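Local coordinates for protein SUBA (Escherichia coli, PDB 2IY9) that cleaves the host endoplasmic reticulum chaperone BiP as the subtilase-type serine protease subunit of an AB5 toxin, leading to ER stress and cell death, at residues R128-I133 with T163-R168; S64-F69 with P141-I146. All coordinates share one frame; numbering follows the deposited sequence.

Interaction 1 (R128-I133 with T163-R168)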
loop_
_atom_site.group_PDB
_atom_site.type_symbol
_atom_site.label_atom_id
_atom_site.label_comp_id
_atom_site.label_asym_id
_atom_site.label_seq_id
_atom_site.Cartn_x
_atom_site.Cartn_y
_atom_site.Cartn_z
ATOM N N ARG A 128 -9.576 -3.437 13.992
ATOM C CA ARG A 128 -9.132 -2.802 15.237
ATOM C C ARG A 128 -7.936 -1.874 15.009
ATOM O O ARG A 128 -7.861 -0.787 15.591
ATOM C CB ARG A 128 -8.793 -3.841 16.309
ATOM C CG ARG A 128 -9.942 -4.777 16.687
ATOM C CD ARG A 128 -11.198 -4.047 17.155
ATOM N NE ARG A 128 -12.335 -4.966 17.087
ATOM C CZ ARG A 128 -13.308 -4.926 16.181
ATOM N NH1 ARG A 128 -13.346 -3.976 15.253
ATOM N NH2 ARG A 128 -14.272 -5.833 16.223
ATOM N N ALA A 129 -7.012 -2.313 14.157
ATOM C CA ALA A 129 -5.832 -1.524 13.796
ATOM C C ALA A 129 -6.232 -0.186 13.210
ATOM O O ALA A 129 -5.677 0.846 13.594
ATOM C CB ALA A 129 -4.958 -2.294 12.817
ATOM N N ILE A 130 -7.211 -0.213 12.299
ATOM C CA ILE A 130 -7.669 0.986 11.606
ATOM C C ILE A 130 -8.494 1.887 12.533
ATOM O O ILE A 130 -8.286 3.097 12.565
ATOM C CB ILE A 130 -8.461 0.649 10.315
ATOM C CG1 ILE A 130 -7.548 -0.005 9.269
ATOM C CG2 ILE A 130 -9.060 1.923 9.710
ATOM C CD1 ILE A 130 -8.320 -0.706 8.131
ATOM N N GLU A 131 -9.412 1.290 13.296
ATOM C CA GLU A 131 -10.177 2.036 14.309
ATOM C C GLU A 131 -9.257 2.802 15.256
ATOM O O GLU A 131 -9.596 3.896 15.710
ATOM C CB GLU A 131 -11.063 1.105 15.146
ATOM C CG GLU A 131 -12.264 0.513 14.423
ATOM C CD GLU A 131 -12.943 -0.592 15.237
ATOM O OE1 GLU A 131 -12.383 -1.027 16.269
ATOM O OE2 GLU A 131 -14.037 -1.034 14.841
ATOM N N SER A 132 -8.112 2.206 15.572
ATOM C CA SER A 132 -7.132 2.824 16.473
ATOM C C SER A 132 -6.537 4.101 15.872
ATOM O O SER A 132 -6.396 5.124 16.563
ATOM C CB SER A 132 -6.043 1.814 16.863
ATOM O OG SER A 132 -5.003 2.449 17.585
ATOM N N ILE A 133 -6.226 4.064 14.578
ATOM C CA ILE A 133 -5.820 5.281 13.867
ATOM C C ILE A 133 -6.935 6.325 13.895
ATOM O O ILE A 133 -6.710 7.502 14.222
ATOM C CB ILE A 133 -5.460 5.007 12.392
ATOM C CG1 ILE A 133 -4.329 3.982 12.288
ATOM C CG2 ILE A 133 -5.056 6.329 11.692
ATOM C CD1 ILE A 133 -4.107 3.417 10.876
ATOM N N THR A 163 -17.560 -2.445 5.753
ATOM C CA THR A 163 -18.284 -1.473 4.946
ATOM C C THR A 163 -18.672 -0.228 5.759
ATOM O O THR A 163 -18.586 0.900 5.266
ATOM C CB THR A 163 -19.495 -2.145 4.256
ATOM O OG1 THR A 163 -19.010 -3.016 3.223
ATOM C CG2 THR A 163 -20.415 -1.130 3.646
ATOM N N GLU A 164 -19.079 -0.429 7.009
ATOM C CA GLU A 164 -19.363 0.704 7.894
ATOM C C GLU A 164 -18.103 1.567 8.091
ATOM O O GLU A 164 -18.145 2.797 7.946
ATOM C CB GLU A 164 -19.910 0.212 9.243
ATOM C CG GLU A 164 -20.546 1.313 10.114
ATOM C CD GLU A 164 -19.522 2.200 10.823
ATOM O OE1 GLU A 164 -18.462 1.682 11.255
ATOM O OE2 GLU A 164 -19.772 3.425 10.941
ATOM N N LEU A 165 -16.987 0.912 8.399
ATOM C CA LEU A 165 -15.726 1.612 8.694
ATOM C C LEU A 165 -15.211 2.386 7.484
ATOM O O LEU A 165 -14.799 3.539 7.605
ATOM C CB LEU A 165 -14.652 0.631 9.186
ATOM C CG LEU A 165 -13.328 1.305 9.571
ATOM C CD1 LEU A 165 -12.697 0.677 10.782
ATOM C CD2 LEU A 165 -12.359 1.320 8.386
ATOM N N LEU A 166 -15.225 1.747 6.322
ATOM C CA LEU A 166 -14.668 2.371 5.121
ATOM C C LEU A 166 -15.523 3.529 4.617
ATOM O O LEU A 166 -14.990 4.560 4.197
ATOM C CB LEU A 166 -14.422 1.323 4.030
ATOM C CG LEU A 166 -13.395 0.244 4.436
ATOM C CD1 LEU A 166 -13.448 -0.927 3.482
ATOM C CD2 LEU A 166 -11.972 0.796 4.507
ATOM N N SER A 167 -16.846 3.374 4.657
ATOM C CA SER A 167 -17.720 4.480 4.228
ATOM C C SER A 167 -17.589 5.668 5.184
ATOM O O SER A 167 -17.590 6.812 4.740
ATOM C CB SER A 167 -19.180 4.043 4.074
ATOM O OG SER A 167 -19.701 3.589 5.311
ATOM N N ARG A 168 -17.432 5.389 6.480
ATOM C CA ARG A 168 -17.152 6.435 7.481
ATOM C C ARG A 168 -15.807 7.133 7.235
ATOM O O ARG A 168 -15.738 8.367 7.225
ATOM C CB ARG A 168 -17.200 5.856 8.906
ATOM C CG ARG A 168 -17.104 6.893 10.037
ATOM C CD ARG A 168 -17.671 6.337 11.357
ATOM N NE ARG A 168 -16.744 5.483 12.109
ATOM C CZ ARG A 168 -16.564 4.188 11.886
ATOM N NH1 ARG A 168 -17.209 3.592 10.901
ATOM N NH2 ARG A 168 -15.727 3.482 12.628
HETATM O O HOH W 1 -15.494 0.465 13.278
#

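Interaction 2 (S64-F69 with P141-I146)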
loop_
_atom_site.group_PDB
_atom_site.type_symbol
_atom_site.label_atom_id
_atom_site.label_comp_id
_atom_site.label_asym_id
_atom_site.label_seq_id
_atom_site.Cartn_x
_atom_site.Cartn_y
_atom_site.Cartn_z
ATOM N N SER A 64 13.698 4.375 11.373
ATOM C CA SER A 64 12.398 4.579 10.733
ATOM C C SER A 64 11.194 4.525 11.676
ATOM O O SER A 64 10.077 4.863 11.278
ATOM C CB SER A 64 12.194 3.553 9.608
ATOM O OG SER A 64 13.161 3.707 8.585
ATOM N N GLU A 65 11.402 4.093 12.914
ATOM C CA GLU A 65 10.262 3.882 13.797
ATOM C C GLU A 65 9.615 5.168 14.300
ATOM O O GLU A 65 10.276 6.015 14.901
ATOM C CB GLU A 65 10.607 2.957 14.973
ATOM C CG GLU A 65 9.398 2.680 15.891
ATOM C CD GLU A 65 9.716 1.757 17.059
ATOM O OE1 GLU A 65 10.737 1.049 17.007
ATOM O OE2 GLU A 65 8.938 1.744 18.039
ATOM N N PHE A 66 8.310 5.278 14.070
ATOM C CA PHE A 66 7.480 6.302 14.711
ATOM C C PHE A 66 6.739 5.694 15.911
ATOM O O PHE A 66 6.732 6.253 17.006
ATOM C CB PHE A 66 6.475 6.875 13.710
ATOM C CG PHE A 66 5.484 7.849 14.313
ATOM C CD1 PHE A 66 5.858 9.164 14.594
ATOM C CD2 PHE A 66 4.172 7.458 14.575
ATOM C CE1 PHE A 66 4.947 10.063 15.135
ATOM C CE2 PHE A 66 3.237 8.376 15.108
ATOM C CZ PHE A 66 3.633 9.662 15.396
ATOM N N ALA A 67 6.071 4.573 15.671
ATOM C CA ALA A 67 5.385 3.837 16.710
ATOM C C ALA A 67 5.246 2.389 16.293
ATOM O O ALA A 67 5.448 2.047 15.132
ATOM C CB ALA A 67 4.007 4.438 16.984
ATOM N N LYS A 68 4.898 1.540 17.254
ATOM C CA LYS A 68 4.550 0.152 16.973
ATOM C C LYS A 68 3.443 -0.299 17.917
ATOM O O LYS A 68 3.442 0.056 19.101
ATOM C CB LYS A 68 5.775 -0.771 17.044
ATOM C CG LYS A 68 6.459 -0.858 18.416
ATOM C CD LYS A 68 7.790 -1.606 18.317
ATOM C CE LYS A 68 8.584 -1.463 19.621
ATOM N NZ LYS A 68 8.901 -0.030 19.956
ATOM N N PHE A 69 2.501 -1.061 17.367
ATOM C CA PHE A 69 1.301 -1.518 18.081
ATOM C C PHE A 69 1.060 -2.996 17.854
ATOM O O PHE A 69 1.428 -3.537 16.801
ATOM C CB PHE A 69 0.055 -0.806 17.551
ATOM C CG PHE A 69 0.033 0.675 17.784
ATOM C CD1 PHE A 69 -0.679 1.213 18.857
ATOM C CD2 PHE A 69 0.662 1.549 16.888
ATOM C CE1 PHE A 69 -0.721 2.594 19.055
ATOM C CE2 PHE A 69 0.619 2.924 17.084
ATOM C CZ PHE A 69 -0.066 3.443 18.163
ATOM N N PRO A 141 -1.269 16.095 11.057
ATOM C CA PRO A 141 -1.546 15.860 9.639
ATOM C C PRO A 141 -0.314 15.201 9.019
ATOM O O PRO A 141 0.808 15.619 9.299
ATOM C CB PRO A 141 -1.723 17.276 9.074
ATOM C CG PRO A 141 -2.098 18.120 10.266
ATOM C CD PRO A 141 -1.309 17.530 11.396
ATOM N N GLY A 142 -0.511 14.165 8.219
ATOM C CA GLY A 142 0.631 13.457 7.629
ATOM C C GLY A 142 1.117 12.256 8.434
ATOM O O GLY A 142 1.894 11.448 7.919
ATOM N N GLU A 143 0.684 12.155 9.693
ATOM C CA GLU A 143 0.978 10.984 10.531
ATOM C C GLU A 143 -0.128 9.947 10.353
ATOM O O GLU A 143 -1.269 10.166 10.778
ATOM C CB GLU A 143 1.138 11.374 12.013
ATOM C CG GLU A 143 2.290 12.363 12.274
ATOM C CD GLU A 143 2.455 12.764 13.739
ATOM O OE1 GLU A 143 1.525 12.559 14.555
ATOM O OE2 GLU A 143 3.540 13.289 14.082
ATOM N N GLU A 144 0.217 8.837 9.696
ATOM C CA GLU A 144 -0.723 7.730 9.422
ATOM C C GLU A 144 -1.934 8.155 8.565
ATOM O O GLU A 144 -3.057 7.638 8.714
ATOM C CB GLU A 144 -1.136 7.022 10.722
ATOM C CG GLU A 144 0.052 6.508 11.539
ATOM C CD GLU A 144 -0.332 5.425 12.522
ATOM O OE1 GLU A 144 -0.319 5.698 13.735
ATOM O OE2 GLU A 144 -0.637 4.298 12.087
ATOM N N LYS A 145 -1.690 9.108 7.669
ATOM C CA LYS A 145 -2.659 9.510 6.653
ATOM C C LYS A 145 -2.731 8.433 5.564
ATOM O O LYS A 145 -3.815 8.107 5.033
ATOM C CB LYS A 145 -2.212 10.834 6.026
ATOM C CG LYS A 145 -3.267 11.533 5.180
ATOM C CD LYS A 145 -2.702 12.800 4.558
ATOM C CE LYS A 145 -3.771 13.631 3.851
ATOM N NZ LYS A 145 -4.787 14.204 4.807
ATOM N N ILE A 146 -1.554 7.920 5.214
ATOM C CA ILE A 146 -1.437 6.855 4.241
ATOM C C ILE A 146 -1.277 5.550 4.999
ATOM O O ILE A 146 -0.305 5.367 5.733
ATOM C CB ILE A 146 -0.243 7.053 3.275
ATOM C CG1 ILE A 146 -0.300 8.429 2.581
ATOM C CG2 ILE A 146 -0.185 5.891 2.270
ATOM C CD1 ILE A 146 -1.699 8.815 2.012
#

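Interaction 1 (R128-I133 with T163-R168)
Ile130 and Leu165, both buried, pack together between helix 125-134 and helix 160-172. The branched end of Leu165 meets the gamma-methyl of Ile130 with both methyls: CD2 lies 3.6 Å from Ile130 CG2, and CD1 lies 4.0 Å from the same Ile130 CG2. Leu165 reaches across because CG stands anti to its backbone N (chi1 -177°). In Ile130, chi1 of -66° places CG2, rather than the longer CG1 arm, anti to the backbone N, where it meets the leucine methyls. CD1 of Leu165 has a second apolar neighbour in the aliphatic part of Glu131, whose CG is 3.7 Å away. One leucine tip is therefore packed against two successive residues of helix 125-134, where Glu131 and Leu165 have the nearest CA atoms, 7.9 Å apart.

A polar link lies beside this apolar patch. Beyond CG the Glu131 chain is extended and leads the carboxylate away from the leucine methyls, to Arg128 and a water. Its OE2 pairs with Arg128 NH1 of the preceding turn at 3.1 Å, a salt bridge within the same helix. The water donates to Glu131 OE2 at 2.6 Å and accepts from Arg168 NH2 at 3.1 Å. It spans two groups of opposite charge that do not touch, so the attraction between the helices here is relayed rather than direct. With an arginine and a water both on OE2, the carboxylate is probably held in its charged form.

Ile130 also packs on Ile149 and Ile177, and Leu166 on Ile177, so both helices pack on strand 176-180, and helix 125-134 also on strand 147-149. This is the layered alpha/beta arrangement of the subtilisin fold, in which helix 160-172 belongs to the beta-alpha-beta unit joining parallel strands 147-149 and 176-180.

Interaction 2 (S64-F69 with P141-I146)
Glu143 meets Phe66 where the loop leading into strand 147-149 faces strand 65-70, the outermost strand on one side of the parallel subtilisin-fold sheet. From CB, which is directed toward that strand, the Glu143 chain leaves with CG beside the backbone N (chi1 -61°) and then runs straight on to the carboxylate. CD comes within 3.7 Å of Phe66 CZ. Each oxygen then has a ring carbon near it: OE1 is 3.7 Å from Phe66 CZ, and OE2 is 3.7 Å from Phe66 CE1. The two side chains cross at about a right angle, with ring and carboxylate planes 57° apart; OE2 approaches the ring obliquely, and the contact is van der Waals packing. A hydrogen bond from Ala140 N to OE1 ties the group back to its own loop. Phe66 and Glu143 both also rest on Val47, at the start of strand 47-52.

The next residue, Glu144, also starts toward strand 65-70 but diverges to Phe69 and is buried; its OE2 is satisfied by a salt bridge to Arg115 NE and a hydrogen bond with Ser49 OG. Arg115 in turn makes a cation-pi contact with Phe69, whose CE2 lies 4.4 Å from Glu144 OE1.

Along the chain the segments alternate: 64-69, 128-133, 141-146, 163-168, so the two interactions cross along the chain, all four segments lying within the one subtilase fold. Their centres are about 16 Å apart. The chain leaves helix 125-134, passes through the loop of interaction 2, enters strand 147-149 and goes on to helix 160-172. The two contacts touch directly, with Ile133 CG1 3.7 Å from Glu144 OE2, and Arg115 of strand 111-116 joins them further through Ser132 and Glu144. Together they connect the outermost strand 65-70 with the helical layer over the central strands. The latter include strand 47-52, which carries Asp52 of the inferred charge relay system.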